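Local coordinates for putative histidinol-phosphate aminotransferase (Burkholderia pseudomallei, PDB 3P1T), which probably catalyses the pyridoxal-phosphate-dependent transamination between L-histidinol phosphate and 2-oxoglutarate, a step in histidine biosynthesis, at residues A96-D101 with I117-D122; S145-Q150 with F307-H312. One frame throughout, in Å; residues are numbered along the deposited sequence.

Interaction 1 of 2, residues A96-D101 with I117-D122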
ATOM      1  N   ALA A  96      15.975  -8.779  18.105  1.00 38.53           N
ATOM      2  CA  ALA A  96      16.011  -9.982  18.945  1.00 37.31           C
ATOM      3  C   ALA A  96      15.916 -11.231  18.099  1.00 39.96           C
ATOM      4  O   ALA A  96      15.232 -11.239  17.079  1.00 40.42           O
ATOM      5  CB  ALA A  96      14.879  -9.956  19.943  1.00 37.49           C
ATOM      6  N   TRP A  97      16.625 -12.273  18.488  1.00 36.77           N
ATOM      7  CA  TRP A  97      16.531 -13.569  17.836  1.00 36.65           C
ATOM      8  C   TRP A  97      16.854 -14.664  18.855  1.00 41.12           C
ATOM      9  O   TRP A  97      17.973 -14.689  19.370  1.00 40.98           O
ATOM     10  CB  TRP A  97      17.400 -13.699  16.589  1.00 35.42           C
ATOM     11  CG  TRP A  97      17.056 -14.924  15.789  1.00 36.03           C
ATOM     12  CD1 TRP A  97      17.704 -16.124  15.814  1.00 39.18           C
ATOM     13  CD2 TRP A  97      15.914 -15.100  14.937  1.00 35.14           C
ATOM     14  NE1 TRP A  97      17.072 -17.019  14.990  1.00 38.15           N
ATOM     15  CE2 TRP A  97      15.973 -16.418  14.432  1.00 39.31           C
ATOM     16  CE3 TRP A  97      14.856 -14.263  14.530  1.00 35.57           C
ATOM     17  CZ2 TRP A  97      15.026 -16.916  13.524  1.00 38.43           C
ATOM     18  CZ3 TRP A  97      13.903 -14.767  13.651  1.00 36.36           C
ATOM     19  CH2 TRP A  97      14.003 -16.072  13.145  1.00 37.21           C
ATOM     20  N   PRO A  98      15.886 -15.542  19.207  1.00 37.52           N
ATOM     21  CA  PRO A  98      14.515 -15.662  18.681  1.00 36.46           C
ATOM     22  C   PRO A  98      13.677 -14.418  18.911  1.00 41.13           C
ATOM     23  O   PRO A  98      13.862 -13.725  19.912  1.00 41.98           O
ATOM     24  CB  PRO A  98      13.936 -16.840  19.479  1.00 38.39           C
ATOM     25  CG  PRO A  98      15.116 -17.655  19.839  1.00 43.73           C
ATOM     26  CD  PRO A  98      16.170 -16.629  20.160  1.00 39.95           C
ATOM     27  N   GLY A  99      12.777 -14.155  17.966  1.00 35.69           N
ATOM     28  CA  GLY A  99      11.870 -13.021  17.973  1.00 34.44           C
ATOM     29  C   GLY A  99      11.160 -12.932  16.640  1.00 39.71           C
ATOM     30  O   GLY A  99      11.326 -13.820  15.804  1.00 40.96           O
ATOM     31  N   PHE A 100      10.369 -11.867  16.422  1.00 35.07           N
ATOM     32  CA  PHE A 100       9.622 -11.649  15.189  1.00 34.95           C
ATOM     33  C   PHE A 100      10.566 -11.668  13.973  1.00 38.48           C
ATOM     34  O   PHE A 100      11.615 -11.038  13.985  1.00 40.13           O
ATOM     35  CB  PHE A 100       8.849 -10.333  15.276  1.00 37.51           C
ATOM     36  CG  PHE A 100       8.088  -9.981  14.024  1.00 39.19           C
ATOM     37  CD1 PHE A 100       7.059 -10.796  13.564  1.00 41.88           C
ATOM     38  CD2 PHE A 100       8.384  -8.819  13.313  1.00 41.72           C
ATOM     39  CE1 PHE A 100       6.365 -10.477  12.395  1.00 42.63           C
ATOM     40  CE2 PHE A 100       7.668  -8.486  12.160  1.00 43.95           C
ATOM     41  CZ  PHE A 100       6.674  -9.324  11.701  1.00 41.62           C
ATOM     42  N   ASP A 101      10.205 -12.441  12.956  1.00 34.56           N
ATOM     43  CA  ASP A 101      11.044 -12.716  11.790  1.00 35.05           C
ATOM     44  C   ASP A 101      10.917 -11.674  10.663  1.00 41.62           C
ATOM     45  O   ASP A 101      11.707 -11.724   9.708  1.00 42.44           O
ATOM     46  CB  ASP A 101      10.688 -14.112  11.212  1.00 37.31           C
ATOM     47  CG  ASP A 101       9.240 -14.334  10.739  1.00 46.34           C
ATOM     48  OD1 ASP A 101       8.317 -13.664  11.281  1.00 46.42           O
ATOM     49  OD2 ASP A 101       9.028 -15.210   9.860  1.00 48.92           O
ATOM     50  N   ILE A 117      20.340  -9.835  19.285  1.00 38.19           N
ATOM     51  CA  ILE A 117      20.311 -10.078  20.731  1.00 38.11           C
ATOM     52  C   ILE A 117      19.618 -11.407  20.968  1.00 42.06           C
ATOM     53  O   ILE A 117      18.457 -11.576  20.602  1.00 41.07           O
ATOM     54  CB  ILE A 117      19.621  -8.923  21.516  1.00 40.60           C
ATOM     55  CG1 ILE A 117      20.319  -7.589  21.278  1.00 40.41           C
ATOM     56  CG2 ILE A 117      19.536  -9.247  23.017  1.00 42.57           C
ATOM     57  CD1 ILE A 117      19.561  -6.405  21.779  1.00 39.57           C
ATOM     58  N   GLY A 118      20.329 -12.327  21.591  1.00 40.68           N
ATOM     59  CA  GLY A 118      19.790 -13.637  21.929  1.00 41.69           C
ATOM     60  C   GLY A 118      18.886 -13.614  23.143  1.00 47.30           C
ATOM     61  O   GLY A 118      18.661 -12.553  23.751  1.00 46.96           O
ATOM     62  N   LEU A 119      18.350 -14.791  23.495  1.00 44.39           N
ATOM     63  CA  LEU A 119      17.468 -14.903  24.653  1.00 44.64           C
ATOM     64  C   LEU A 119      18.045 -15.849  25.692  1.00 52.19           C
ATOM     65  O   LEU A 119      18.783 -16.785  25.362  1.00 51.81           O
ATOM     66  CB  LEU A 119      16.050 -15.374  24.262  1.00 43.48           C
ATOM     67  CG  LEU A 119      15.266 -14.571  23.212  1.00 46.89           C
ATOM     68  CD1 LEU A 119      13.903 -15.168  23.004  1.00 46.69           C
ATOM     69  CD2 LEU A 119      15.120 -13.094  23.590  1.00 46.82           C
ATOM     70  N   THR A 120      17.680 -15.612  26.960  1.00 51.88           N
ATOM     71  CA  THR A 120      18.031 -16.473  28.085  1.00 53.30           C
ATOM     72  C   THR A 120      17.103 -17.690  28.011  1.00 60.05           C
ATOM     73  O   THR A 120      16.229 -17.744  27.143  1.00 58.86           O
ATOM     74  CB  THR A 120      17.930 -15.712  29.437  1.00 59.03           C
ATOM     75  OG1 THR A 120      16.556 -15.451  29.760  1.00 60.90           O
ATOM     76  CG2 THR A 120      18.762 -14.424  29.478  1.00 54.50           C
ATOM     77  N   ASP A 121      17.248 -18.646  28.930  1.00 60.40           N
ATOM     78  CA  ASP A 121      16.372 -19.819  28.966  1.00 61.46           C
ATOM     79  C   ASP A 121      14.955 -19.388  29.424  1.00 64.26           C
ATOM     80  O   ASP A 121      13.975 -20.046  29.085  1.00 62.81           O
ATOM     81  CB  ASP A 121      16.982 -20.902  29.882  1.00 65.69           C
ATOM     82  CG  ASP A 121      18.392 -21.362  29.503  1.00 82.79           C
ATOM     83  OD1 ASP A 121      18.879 -20.971  28.412  1.00 84.52           O
ATOM     84  OD2 ASP A 121      19.009 -22.110  30.299  1.00 90.96           O
ATOM     85  N   ASP A 122      14.869 -18.224  30.111  1.00 62.42           N
ATOM     86  CA  ASP A 122      13.659 -17.559  30.615  1.00 63.24           C
ATOM     87  C   ASP A 122      12.937 -16.754  29.507  1.00 63.39           C
ATOM     88  O   ASP A 122      11.869 -16.179  29.757  1.00 62.02           O
ATOM     89  CB  ASP A 122      14.039 -16.615  31.771  1.00 67.53           C
ATOM     90  CG  ASP A 122      14.852 -17.286  32.855  1.00 91.60           C
ATOM     91  OD1 ASP A 122      14.288 -18.154  33.573  1.00 94.51           O
ATOM     92  OD2 ASP A 122      16.064 -16.966  32.974  1.00102.41           O
TER
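Trp97 N donates to Ile117 O, the one hydrogen bond that joins 96-101 to 117-122. At 2.9 Å and with an N-H...O angle of 168° it is nearly straight, although the donor sits 31° out of the carbonyl plane. It belongs to a parallel bridge between Ala96 and Ile117, whose CA atoms are 4.7 Å apart and whose side chains lie on the same face of the sheet. Ile117 also pairs through its backbone with Thr95, which carries the register back into the strands.

Two CA-H...O contacts flank this bond. Ala96 CA lies 3.4 Å from Ile117 O, so that carbonyl receives the N-H and this CA-H together. In the other direction Gly118 CA points at Trp97 O from 3.3 Å, almost straight through its hydrogen. Beyond it the main chains diverge.

Side-chain packing takes over from there, between Pro98 and Leu119. The peptide bond before Pro98 is cis. Leu119 directs its CB at the other segment, with CG beside its own backbone N and anti to the carbonyl carbon (chi1 -56°). Its CG rests 3.8 Å from Pro98 CD and its CD1 3.9 Å from Pro98 CB; CD1 also packs against the carbonyl oxygen, Pro98 O, at 3.4 Å. The two side chains run past each other in opposite directions. Trp97 turns its CB away from 117-122, and its indole makes a cation-pi contact with Arg104.

Helix 102-107 links strand 92-96 to strand 113-117, so the contact joins the C-terminal ends of two neighbouring parallel strands in a beta-alpha-beta crossover. Strand 113-117 is the outermost on its side of the mixed seven-stranded sheet characteristic of the large domain of fold-type I pyridoxal-phosphate enzymes.

Interaction 2 of 2, residues S145-Q150 with F307-H312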
ATOM      1  N   SER A 145       6.793  -9.136  23.065  1.00 43.05           N
ATOM      2  CA  SER A 145       7.482  -9.858  21.986  1.00 43.08           C
ATOM      3  C   SER A 145       6.646 -10.985  21.352  1.00 47.46           C
ATOM      4  O   SER A 145       5.881 -11.673  22.023  1.00 47.31           O
ATOM      5  CB  SER A 145       8.781 -10.466  22.500  1.00 46.60           C
ATOM      6  OG  SER A 145       9.410 -11.234  21.486  1.00 51.20           O
ATOM      7  N   ASN A 146       6.847 -11.181  20.053  1.00 44.54           N
ATOM      8  CA  ASN A 146       6.269 -12.266  19.263  1.00 44.44           C
ATOM      9  C   ASN A 146       7.425 -13.205  18.922  1.00 47.51           C
ATOM     10  O   ASN A 146       8.417 -12.704  18.388  1.00 47.59           O
ATOM     11  CB  ASN A 146       5.533 -11.722  18.019  1.00 44.69           C
ATOM     12  CG  ASN A 146       4.945 -12.762  17.091  1.00 54.12           C
ATOM     13  OD1 ASN A 146       4.845 -13.943  17.400  1.00 51.49           O
ATOM     14  ND2 ASN A 146       4.528 -12.334  15.919  1.00 44.90           N
ATOM     15  N   PRO A 147       7.435 -14.504  19.341  1.00 42.45           N
ATOM     16  CA  PRO A 147       6.337 -15.307  19.902  1.00 41.35           C
ATOM     17  C   PRO A 147       6.414 -15.619  21.408  1.00 43.32           C
ATOM     18  O   PRO A 147       5.644 -16.477  21.872  1.00 42.08           O
ATOM     19  CB  PRO A 147       6.511 -16.615  19.129  1.00 42.86           C
ATOM     20  CG  PRO A 147       8.011 -16.774  19.046  1.00 47.45           C
ATOM     21  CD  PRO A 147       8.583 -15.374  18.995  1.00 43.06           C
ATOM     22  N   THR A 148       7.316 -14.955  22.167  1.00 38.87           N
ATOM     23  CA  THR A 148       7.531 -15.274  23.587  1.00 38.00           C
ATOM     24  C   THR A 148       6.425 -14.719  24.478  1.00 40.75           C
ATOM     25  O   THR A 148       6.140 -15.291  25.534  1.00 42.96           O
ATOM     26  CB  THR A 148       8.900 -14.765  24.057  1.00 41.46           C
ATOM     27  OG1 THR A 148       8.926 -13.348  24.014  1.00 42.95           O
ATOM     28  CG2 THR A 148      10.058 -15.343  23.229  1.00 33.55           C
ATOM     29  N   GLY A 149       5.821 -13.624  24.054  1.00 35.56           N
ATOM     30  CA  GLY A 149       4.775 -12.947  24.805  1.00 35.80           C
ATOM     31  C   GLY A 149       5.320 -12.178  25.987  1.00 41.17           C
ATOM     32  O   GLY A 149       4.560 -11.732  26.837  1.00 42.10           O
ATOM     33  N   GLN A 150       6.640 -12.025  26.052  1.00 39.27           N
ATOM     34  CA  GLN A 150       7.328 -11.320  27.122  1.00 39.64           C
ATOM     35  C   GLN A 150       7.355  -9.839  26.856  1.00 45.33           C
ATOM     36  O   GLN A 150       7.471  -9.401  25.699  1.00 44.80           O
ATOM     37  CB  GLN A 150       8.773 -11.841  27.301  1.00 40.77           C
ATOM     38  CG  GLN A 150       8.904 -13.318  27.654  1.00 42.70           C
ATOM     39  CD  GLN A 150       8.167 -13.693  28.904  1.00 55.50           C
ATOM     40  OE1 GLN A 150       8.455 -13.201  30.013  1.00 54.49           O
ATOM     41  NE2 GLN A 150       7.196 -14.583  28.738  1.00 43.24           N
ATOM     42  N   PHE A 307      10.493 -18.467  14.150  1.00 41.55           N
ATOM     43  CA  PHE A 307      11.070 -17.356  14.904  1.00 40.32           C
ATOM     44  C   PHE A 307      12.366 -17.764  15.642  1.00 43.86           C
ATOM     45  O   PHE A 307      12.905 -16.957  16.386  1.00 42.75           O
ATOM     46  CB  PHE A 307      10.038 -16.827  15.907  1.00 41.44           C
ATOM     47  CG  PHE A 307       8.687 -16.593  15.286  1.00 42.15           C
ATOM     48  CD1 PHE A 307       8.443 -15.461  14.518  1.00 44.14           C
ATOM     49  CD2 PHE A 307       7.659 -17.514  15.449  1.00 44.20           C
ATOM     50  CE1 PHE A 307       7.195 -15.259  13.916  1.00 44.48           C
ATOM     51  CE2 PHE A 307       6.411 -17.309  14.854  1.00 46.76           C
ATOM     52  CZ  PHE A 307       6.187 -16.181  14.092  1.00 43.92           C
ATOM     53  N   GLY A 308      12.871 -18.968  15.384  1.00 41.23           N
ATOM     54  CA  GLY A 308      14.108 -19.465  15.979  1.00 42.28           C
ATOM     55  C   GLY A 308      13.903 -20.275  17.240  1.00 49.71           C
ATOM     56  O   GLY A 308      14.879 -20.721  17.868  1.00 50.57           O
ATOM     57  N   LEU A 309      12.623 -20.456  17.631  1.00 46.42           N
ATOM     58  CA  LEU A 309      12.253 -21.230  18.808  1.00 46.73           C
ATOM     59  C   LEU A 309      11.688 -22.575  18.387  1.00 53.19           C
ATOM     60  O   LEU A 309      10.492 -22.832  18.551  1.00 53.63           O
ATOM     61  CB  LEU A 309      11.261 -20.475  19.685  1.00 45.77           C
ATOM     62  CG  LEU A 309      11.854 -19.559  20.706  1.00 49.96           C
ATOM     63  CD1 LEU A 309      10.817 -18.587  21.206  1.00 51.06           C
ATOM     64  CD2 LEU A 309      12.461 -20.332  21.857  1.00 49.44           C
ATOM     65  N   HIS A 310      12.564 -23.446  17.858  1.00 50.01           N
ATOM     66  CA  HIS A 310      12.201 -24.794  17.438  1.00 51.04           C
ATOM     67  C   HIS A 310      11.731 -25.583  18.632  1.00 57.13           C
ATOM     68  O   HIS A 310      12.148 -25.297  19.767  1.00 57.23           O
ATOM     69  CB  HIS A 310      13.383 -25.489  16.766  1.00 52.56           C
ATOM     70  CG  HIS A 310      13.892 -24.720  15.603  1.00 56.32           C
ATOM     71  ND1 HIS A 310      14.872 -23.744  15.755  1.00 58.48           N
ATOM     72  CD2 HIS A 310      13.488 -24.741  14.313  1.00 58.66           C
ATOM     73  CE1 HIS A 310      15.031 -23.210  14.555  1.00 57.72           C
ATOM     74  NE2 HIS A 310      14.233 -23.785  13.652  1.00 58.18           N
ATOM     75  N   HIS A 311      10.849 -26.559  18.388  1.00 53.74           N
ATOM     76  CA  HIS A 311      10.299 -27.434  19.416  1.00 54.06           C
ATOM     77  C   HIS A 311       9.517 -26.599  20.465  1.00 57.18           C
ATOM     78  O   HIS A 311       9.574 -26.840  21.679  1.00 57.46           O
ATOM     79  CB  HIS A 311      11.385 -28.318  20.058  1.00 55.86           C
ATOM     80  CG  HIS A 311      11.987 -29.255  19.063  1.00 59.98           C
ATOM     81  ND1 HIS A 311      11.393 -30.477  18.737  1.00 63.02           N
ATOM     82  CD2 HIS A 311      13.055 -29.064  18.259  1.00 60.86           C
ATOM     83  CE1 HIS A 311      12.145 -30.992  17.770  1.00 62.24           C
ATOM     84  NE2 HIS A 311      13.166 -30.190  17.464  1.00 61.48           N
ATOM     85  N   HIS A 312       8.745 -25.642  19.933  1.00 51.71           N
ATOM     86  CA  HIS A 312       7.800 -24.752  20.600  1.00 50.07           C
ATOM     87  C   HIS A 312       6.640 -24.497  19.666  1.00 51.68           C
ATOM     88  O   HIS A 312       6.830 -24.516  18.445  1.00 52.05           O
ATOM     89  CB  HIS A 312       8.449 -23.421  21.018  1.00 49.92           C
ATOM     90  CG  HIS A 312       9.318 -23.471  22.231  1.00 53.98           C
ATOM     91  ND1 HIS A 312      10.656 -23.791  22.141  1.00 56.16           N
ATOM     92  CD2 HIS A 312       9.030 -23.143  23.514  1.00 56.05           C
ATOM     93  CE1 HIS A 312      11.128 -23.700  23.376  1.00 56.18           C
ATOM     94  NE2 HIS A 312      10.185 -23.311  24.236  1.00 56.48           N
TER
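Pro147 meets Phe307 and Leu309 in a buried apolar contact at the Asn-Pro-Thr-Gly turn, residues 146-149, a sequence familiar from class I aminotransferases. The Asn146-Pro147 peptide is cis, and Pro147 and Phe307 both direct CB toward the opposite segment. Their side chains pass in opposite directions: Pro147 CG lies 3.7 Å from Phe307 CD2, and Pro147 CD is equally far from Phe307 CB. Phe307 CG stands beside its own backbone N (chi1 -48°), and the proline approaches the ring obliquely.

Leu309 rests its CD1 branch against two residues of the turn, 4.0 Å from Pro147 CG and 3.9 Å from Thr148 CG2. Here the Thr148 and Leu309 side chains cross at about a right angle.

Asn146 brings OD1 to 4.2 Å from Phe307 CZ, but its polar partners lie elsewhere: OD1 accepts from Arg314 NH1, and ND2 bonds a tartrate molecule that probably came from the crystallisation liquor. An acid held there is consistent with a substrate pocket beside the turn. Arg314 also touches Pro147 and Phe307, so the apolar group backs onto this polar site.

Within 307-312 itself, Leu309 CD2 sits 3.8 Å above the His312 ring plane, offset toward the rim, while His312 ND1 donates to His310 O at 3.2 Å.

Following the chain from the N terminus, interaction 1 comes first: it closes a short loop, 15 residues between its two segments, that holds helix 102-107 and most of strand 113-117. Interaction 2 opens only afterwards, at 145, and closes a loop about ten times longer, so the two are in series and neither nest nor cross. The first stays within the seven-stranded sheet region; the second ties the loop after strand 137-142 of that sheet to the turn before strand 312-316 of the four-stranded sheet. Their centres are 7 Å apart, and Gly99 N lies 3.2 Å from Phe307 O, a probable hydrogen bond joining the two contacts directly.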